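Local atomic coordinates of putative uncharacterized protein (Ustilago maydis, PDB entry 4GNX), a protein that probably binds single-stranded DNA through an OB-fold, as a subunit of the heterotrimeric replication protein A. Residues B[40-45]-B[121-126]; B[57-60]-B[65-68]; B[110-113]-B[118-121]. All coordinates share one frame; numbering follows the deposited sequence.

Interaction 1: B[40-45]-B[121-126]; sequences TFVAVV and MFHRLE
The imidazole of His-123 reaches from the helix to the strand and lies against the backbone of Thr-40 to Val-42. Its CG points opposite the backbone N (chi1 176°), which carries the ring toward the strand, whose axis passes 8.3 Å from that of the helix. One face of the ring takes the carbonyl carbon of Phe-41, toward the ring's rim. The far end of the ring is approached more closely: NE2 of His-123 sits 3.5 Å from CB of Phe-41, while CE1 comes to 3.3 Å from the carbonyl O of Thr-40. Nearer the helix, Val-42 supplies the apolar side, its CG2 resting 3.9 Å from His-123 CB as the two side chains run alongside in opposing senses. No hydrogen bond joins the segments. Instead, NE2 of His-123 is bonded to the carbonyl O of Val-12, which fixes the turn of the imidazole and satisfies a buried polar atom. Phe-41 turns its ring away from the helix, toward Val-59 and Val-93. A C-terminal helix laid on an OB-fold barrel in this way, with other residues packed on two partner subunits, among them Phe-122 on Phe-429 of one, is consistent with the trimerisation core of replication protein A.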
# COMPACT_ATOMS: atom_id res chain seq x y z
N THR B 40 2.71 -13.46 11.82
CA THR B 40 1.90 -14.17 10.85
C THR B 40 2.66 -14.54 9.57
O THR B 40 3.58 -13.84 9.14
CB THR B 40 0.66 -13.36 10.44
OG1 THR B 40 -0.07 -14.13 9.47
CG2 THR B 40 1.04 -11.98 9.85
N PHE B 41 2.24 -15.63 8.96
CA PHE B 41 2.90 -16.08 7.74
C PHE B 41 2.07 -17.11 6.97
O PHE B 41 1.08 -17.66 7.49
CB PHE B 41 4.30 -16.62 8.04
CG PHE B 41 4.31 -17.88 8.84
CD1 PHE B 41 4.31 -19.12 8.20
CD2 PHE B 41 4.35 -17.84 10.22
CE1 PHE B 41 4.33 -20.29 8.93
CE2 PHE B 41 4.37 -19.02 10.96
CZ PHE B 41 4.35 -20.25 10.31
N VAL B 42 2.48 -17.37 5.74
CA VAL B 42 1.76 -18.27 4.85
C VAL B 42 2.71 -19.38 4.48
O VAL B 42 3.89 -19.14 4.27
CB VAL B 42 1.29 -17.52 3.60
CG1 VAL B 42 0.71 -18.49 2.60
CG2 VAL B 42 0.27 -16.45 3.97
N ALA B 43 2.22 -20.60 4.43
CA ALA B 43 3.10 -21.76 4.28
C ALA B 43 2.28 -22.96 3.84
O ALA B 43 1.04 -22.90 3.84
CB ALA B 43 3.78 -22.07 5.60
N VAL B 44 2.99 -24.04 3.49
CA VAL B 44 2.36 -25.28 3.06
C VAL B 44 2.52 -26.37 4.12
O VAL B 44 3.62 -26.61 4.63
CB VAL B 44 2.93 -25.76 1.72
CG1 VAL B 44 2.21 -27.02 1.24
CG2 VAL B 44 2.78 -24.67 0.69
N VAL B 45 1.39 -27.00 4.45
CA VAL B 45 1.36 -28.07 5.40
C VAL B 45 1.99 -29.26 4.73
O VAL B 45 1.61 -29.63 3.61
CB VAL B 45 -0.08 -28.41 5.76
CG1 VAL B 45 -0.13 -29.40 6.92
CG2 VAL B 45 -0.86 -27.15 6.08
N MET B 121 1.67 -14.52 -2.52
CA MET B 121 2.55 -13.52 -3.09
C MET B 121 2.54 -12.26 -2.26
O MET B 121 3.58 -11.73 -1.93
CB MET B 121 2.18 -13.26 -4.55
CG MET B 121 2.27 -14.52 -5.39
SD MET B 121 3.98 -15.09 -5.54
CE MET B 121 4.14 -16.43 -4.36
N PHE B 122 1.35 -11.79 -1.92
CA PHE B 122 1.18 -10.58 -1.10
C PHE B 122 1.96 -10.71 0.19
O PHE B 122 2.61 -9.78 0.64
CB PHE B 122 -0.29 -10.40 -0.76
CG PHE B 122 -0.54 -9.41 0.33
CD1 PHE B 122 -0.73 -8.05 0.04
CD2 PHE B 122 -0.63 -9.83 1.65
CE1 PHE B 122 -0.98 -7.13 1.04
CE2 PHE B 122 -0.89 -8.90 2.65
CZ PHE B 122 -1.06 -7.56 2.34
N HIS B 123 1.90 -11.90 0.77
CA HIS B 123 2.63 -12.10 2.01
C HIS B 123 4.15 -11.95 1.98
O HIS B 123 4.74 -11.45 2.95
CB HIS B 123 2.28 -13.43 2.65
CG HIS B 123 3.08 -13.67 3.86
ND1 HIS B 123 3.03 -12.83 4.92
CD2 HIS B 123 4.06 -14.60 4.14
CE1 HIS B 123 3.90 -13.24 5.86
NE2 HIS B 123 4.53 -14.33 5.39
N ARG B 124 4.81 -12.41 0.91
CA ARG B 124 6.25 -12.25 0.83
C ARG B 124 6.60 -10.77 0.82
O ARG B 124 7.57 -10.33 1.48
CB ARG B 124 6.80 -12.90 -0.42
CG ARG B 124 6.87 -14.40 -0.34
CD ARG B 124 7.81 -14.96 -1.38
NE ARG B 124 8.26 -16.29 -0.96
CZ ARG B 124 9.36 -16.89 -1.40
NH1 ARG B 124 10.15 -16.30 -2.28
NH2 ARG B 124 9.66 -18.10 -0.94
N LEU B 125 5.80 -9.99 0.10
CA LEU B 125 6.03 -8.56 -0.04
C LEU B 125 5.80 -7.86 1.28
O LEU B 125 6.44 -6.85 1.58
CB LEU B 125 5.16 -7.97 -1.13
CG LEU B 125 5.42 -8.53 -2.54
CD1 LEU B 125 4.47 -7.93 -3.56
CD2 LEU B 125 6.86 -8.30 -2.98
N GLU B 126 4.88 -8.38 2.07
CA GLU B 126 4.53 -7.71 3.29
C GLU B 126 5.68 -7.86 4.26
O GLU B 126 6.03 -6.92 4.96
CB GLU B 126 3.24 -8.30 3.84
CG GLU B 126 2.40 -7.28 4.60
CD GLU B 126 1.16 -7.87 5.27
OE1 GLU B 126 0.37 -7.03 5.79
OE2 GLU B 126 1.00 -9.14 5.28

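Interaction 2: B[57-60]-B[65-68]; sequences YSVE and QIEV
A chi1 of -55° sets the ring of Tyr-57 on the side of its own backbone N, where Val-68 O meets the ring edge, 3.4 Å from CD1. In Ile-66 the longer branch, CG1, takes the position across from the backbone N (chi1 -165°), and this leaves CG2 to face CG1 of Val-59 at 4.2 Å. The backbones pair as an antiparallel hairpin, its strands twisted to 147° between their directions. Tyr-57 and Val-68 form one hydrogen-bonded pair, with bonds running both ways; that from Tyr-57 N to Val-68 O is 3.0 Å. Val-59 and Ile-66 form the next such pair, again bonded in both directions, Ile-66 N reaching Val-59 O at 2.8 Å. Side chains alternate accordingly. Tyr-57, Val-59, Ile-66 and Val-68 share the buried face, where Val-59 CB meets Val-68 CG1 at 3.8 Å. Ser-58, Glu-60, Gln-65 and Glu-67 occupy the other; there Glu-60 forms salt bridges with Arg-46 and with Arg-22 of a neighbouring subunit. The hydroxyl of Tyr-57 is held by Gln-70. Strand 38-50 pairs with the hairpin along one edge and strand 103-108 along the other, while Met-111 of strand 110-113 and Ile-14 and Ile-17 of helix 14-19 pack on the apolar face.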
# COMPACT_ATOMS: atom_id res chain seq x y z
N TYR B 57 1.45 -29.43 13.05
CA TYR B 57 1.64 -29.35 11.60
C TYR B 57 3.10 -29.08 11.32
O TYR B 57 3.74 -28.28 12.01
CB TYR B 57 0.85 -28.19 11.00
CG TYR B 57 -0.62 -28.25 11.32
CD1 TYR B 57 -1.13 -27.58 12.43
CD2 TYR B 57 -1.50 -28.99 10.52
CE1 TYR B 57 -2.48 -27.64 12.75
CE2 TYR B 57 -2.86 -29.05 10.82
CZ TYR B 57 -3.35 -28.37 11.94
OH TYR B 57 -4.69 -28.40 12.27
N SER B 58 3.63 -29.75 10.30
CA SER B 58 4.95 -29.40 9.82
C SER B 58 4.71 -28.49 8.67
O SER B 58 3.92 -28.77 7.79
CB SER B 58 5.73 -30.61 9.35
OG SER B 58 6.95 -30.17 8.80
N VAL B 59 5.39 -27.37 8.68
CA VAL B 59 5.02 -26.30 7.79
C VAL B 59 6.26 -25.68 7.15
O VAL B 59 7.31 -25.51 7.78
CB VAL B 59 4.15 -25.31 8.58
CG1 VAL B 59 4.66 -23.87 8.49
CG2 VAL B 59 2.68 -25.48 8.20
N GLU B 60 6.11 -25.34 5.88
CA GLU B 60 7.23 -24.97 5.03
C GLU B 60 6.79 -23.96 3.96
O GLU B 60 5.73 -24.15 3.32
CB GLU B 60 7.81 -26.27 4.44
CG GLU B 60 8.78 -26.08 3.29
CD GLU B 60 8.07 -26.05 1.95
OE1 GLU B 60 7.25 -26.97 1.70
OE2 GLU B 60 8.33 -25.12 1.14
N GLN B 65 11.60 -24.56 7.38
CA GLN B 65 10.52 -25.39 7.89
C GLN B 65 10.34 -25.18 9.40
O GLN B 65 11.30 -25.01 10.12
CB GLN B 65 10.82 -26.85 7.55
CG GLN B 65 9.87 -27.90 8.12
CD GLN B 65 10.15 -28.20 9.59
OE1 GLN B 65 9.25 -28.63 10.31
NE2 GLN B 65 11.39 -27.96 10.03
N ILE B 66 9.11 -25.19 9.88
CA ILE B 66 8.89 -25.06 11.31
C ILE B 66 7.63 -25.79 11.72
O ILE B 66 6.77 -26.05 10.88
CB ILE B 66 8.86 -23.58 11.77
CG1 ILE B 66 9.00 -23.52 13.28
CG2 ILE B 66 7.59 -22.89 11.28
CD1 ILE B 66 9.35 -22.14 13.79
N GLU B 67 7.55 -26.15 13.01
CA GLU B 67 6.37 -26.75 13.59
C GLU B 67 5.45 -25.67 14.09
O GLU B 67 5.89 -24.73 14.74
CB GLU B 67 6.70 -27.64 14.78
CG GLU B 67 6.61 -29.11 14.48
CD GLU B 67 7.95 -29.69 14.06
OE1 GLU B 67 8.79 -29.98 14.95
OE2 GLU B 67 8.16 -29.85 12.83
N VAL B 68 4.17 -25.81 13.77
CA VAL B 68 3.14 -25.01 14.42
C VAL B 68 2.11 -25.92 15.09
O VAL B 68 1.48 -26.75 14.44
CB VAL B 68 2.53 -23.93 13.48
CG1 VAL B 68 2.86 -24.20 12.02
CG2 VAL B 68 1.04 -23.75 13.74

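Interaction 3: B[110-113]-B[118-121]; sequences HMRP and NEVM. With nucleotides of chain G.
Two arginines grip OE2 of Glu-119: Arg-112 from strand 110-113, whose NH2 lies 2.9 Å away, and Arg-92 from the adjoining strand, through its NH1. Both bonds are salt bridges, so one carboxylate oxygen gathers two positive charges, which would probably favour its ionised form. The other oxygen, OE1, receives a weak hydrogen bond from the backbone N of Ile-115. The Glu-119 side chain is extended, leaving the backbone N behind it (chi1 -174°) and continuing straight beyond CG, and the carboxylate projects from the helix toward the sheet. Arg-112 comes to meet it by a bend at chi3, which brings NH2 alone to the acid. The two flat groups do not lie side by side; their planes are 69° apart, and OE2 approaches the guanidinium obliquely. At the other end of the same strand, His-110 places NE2 3.0 Å from OP1 of DT21 of chain G. His-110 also stacks on His-393 of a neighbouring subunit; because the residue is poorly ordered, its approach to the phosphate should be read with caution. The strand thus has a DNA phosphate close to its first residue and the helix near its end. It pairs antiparallel with strand 90-100, and Met-111 packs on Tyr-57 and Val-59 of strand 54-60. Helix 117-135 follows after a short loop, its N-terminal turn packed against Phe-429 of a neighbouring subunit.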
# COMPACT_ATOMS: atom_id res chain seq x y z
N HIS B 110 -5.02 -19.55 15.36
CA HIS B 110 -5.76 -19.49 14.13
C HIS B 110 -4.94 -19.95 12.95
O HIS B 110 -3.74 -19.62 12.82
CB HIS B 110 -6.30 -18.09 13.92
CG HIS B 110 -6.92 -17.48 15.17
ND1 HIS B 110 -8.23 -17.61 15.47
CD2 HIS B 110 -6.35 -16.72 16.20
CE1 HIS B 110 -8.49 -16.97 16.63
NE2 HIS B 110 -7.34 -16.42 17.07
N MET B 111 -5.58 -20.73 12.10
CA MET B 111 -4.91 -21.28 10.94
C MET B 111 -5.92 -21.53 9.86
O MET B 111 -6.77 -22.39 9.99
CB MET B 111 -4.22 -22.58 11.32
CG MET B 111 -2.80 -22.67 10.81
SD MET B 111 -2.11 -24.31 11.10
CE MET B 111 -0.68 -24.22 10.03
N ARG B 112 -5.82 -20.79 8.77
CA ARG B 112 -6.83 -20.86 7.73
C ARG B 112 -6.29 -21.15 6.31
O ARG B 112 -5.27 -20.60 5.88
CB ARG B 112 -7.60 -19.55 7.75
CG ARG B 112 -8.11 -19.10 6.41
CD ARG B 112 -8.33 -17.60 6.41
NE ARG B 112 -7.13 -16.88 6.06
CZ ARG B 112 -7.10 -15.57 5.87
NH1 ARG B 112 -8.22 -14.87 6.02
NH2 ARG B 112 -5.98 -14.95 5.56
N PRO B 113 -6.97 -22.05 5.58
CA PRO B 113 -6.69 -22.25 4.17
C PRO B 113 -6.67 -20.94 3.43
O PRO B 113 -7.68 -20.27 3.35
CB PRO B 113 -7.89 -23.05 3.71
CG PRO B 113 -8.29 -23.83 4.90
CD PRO B 113 -7.78 -23.13 6.13
N ASN B 118 -2.62 -15.39 -4.86
CA ASN B 118 -2.13 -14.04 -4.73
C ASN B 118 -1.83 -13.66 -3.29
O ASN B 118 -0.96 -12.83 -3.05
CB ASN B 118 -3.11 -13.04 -5.30
CG ASN B 118 -3.25 -13.15 -6.80
OD1 ASN B 118 -2.29 -12.96 -7.53
ND2 ASN B 118 -4.46 -13.43 -7.26
N GLU B 119 -2.53 -14.24 -2.33
CA GLU B 119 -2.22 -13.95 -0.95
C GLU B 119 -0.81 -14.40 -0.57
O GLU B 119 -0.08 -13.67 0.14
CB GLU B 119 -3.22 -14.58 -0.01
CG GLU B 119 -2.99 -14.16 1.44
CD GLU B 119 -4.05 -14.69 2.41
OE1 GLU B 119 -4.84 -15.61 2.06
OE2 GLU B 119 -4.08 -14.18 3.55
N VAL B 120 -0.42 -15.59 -1.03
CA VAL B 120 0.93 -16.10 -0.84
C VAL B 120 1.95 -15.08 -1.35
O VAL B 120 2.97 -14.78 -0.70
CB VAL B 120 1.14 -17.40 -1.60
CG1 VAL B 120 2.49 -17.99 -1.22
CG2 VAL B 120 0.03 -18.40 -1.31
N MET B 121 1.67 -14.52 -2.52
CA MET B 121 2.55 -13.52 -3.09
C MET B 121 2.54 -12.26 -2.26
O MET B 121 3.58 -11.73 -1.93
CB MET B 121 2.18 -13.26 -4.55
CG MET B 121 2.27 -14.52 -5.39
SD MET B 121 3.98 -15.09 -5.54
CE MET B 121 4.14 -16.43 -4.36
P DT G 21 -7.24 -17.42 20.90
OP1 DT G 21 -8.22 -17.37 19.78
OP2 DT G 21 -7.73 -17.56 22.29
O5' DT G 21 -6.26 -18.64 20.60
C5' DT G 21 -6.57 -19.98 21.03
C4' DT G 21 -5.42 -20.58 21.81
O4' DT G 21 -4.17 -20.29 21.15
C3' DT G 21 -5.29 -20.08 23.25
O3' DT G 21 -5.27 -21.19 24.18
C2' DT G 21 -4.05 -19.21 23.25
C1' DT G 21 -3.24 -19.68 22.04
N1 DT G 21 -2.54 -18.61 21.29
C2 DT G 21 -1.18 -18.47 21.44
O2 DT G 21 -0.51 -19.17 22.18
N3 DT G 21 -0.62 -17.45 20.69
C4 DT G 21 -1.28 -16.59 19.83
O4 DT G 21 -0.64 -15.73 19.23
C5 DT G 21 -2.70 -16.80 19.71
C7 DT G 21 -3.49 -15.92 18.80
C6 DT G 21 -3.26 -17.79 20.43

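Overall arrangement
The three contacts illustrate how chemistry follows position in a barrel with an appended helix. Interaction 2 belongs to the sheet itself, built from backbone hydrogen bonds and an apolar interior. Interactions 1 and 3 both fasten helix 117-135 to that sheet, yet interaction 1 is a buried contact of ring against backbone, and interaction 3, partly buried, relies on charge. They meet where Val-42 CG1 packs on Val-120 CG2 at 4.0 Å. Strand 38-50 pairs with strand 54-60, so segments 40-45 and 57-60 adjoin, and Met-111 joins interaction 3 to the same interior. Interaction 3 alone includes a residue, His-110, close to a DNA phosphate; the nearest atoms of the other two lie about 8 Å from the DNA.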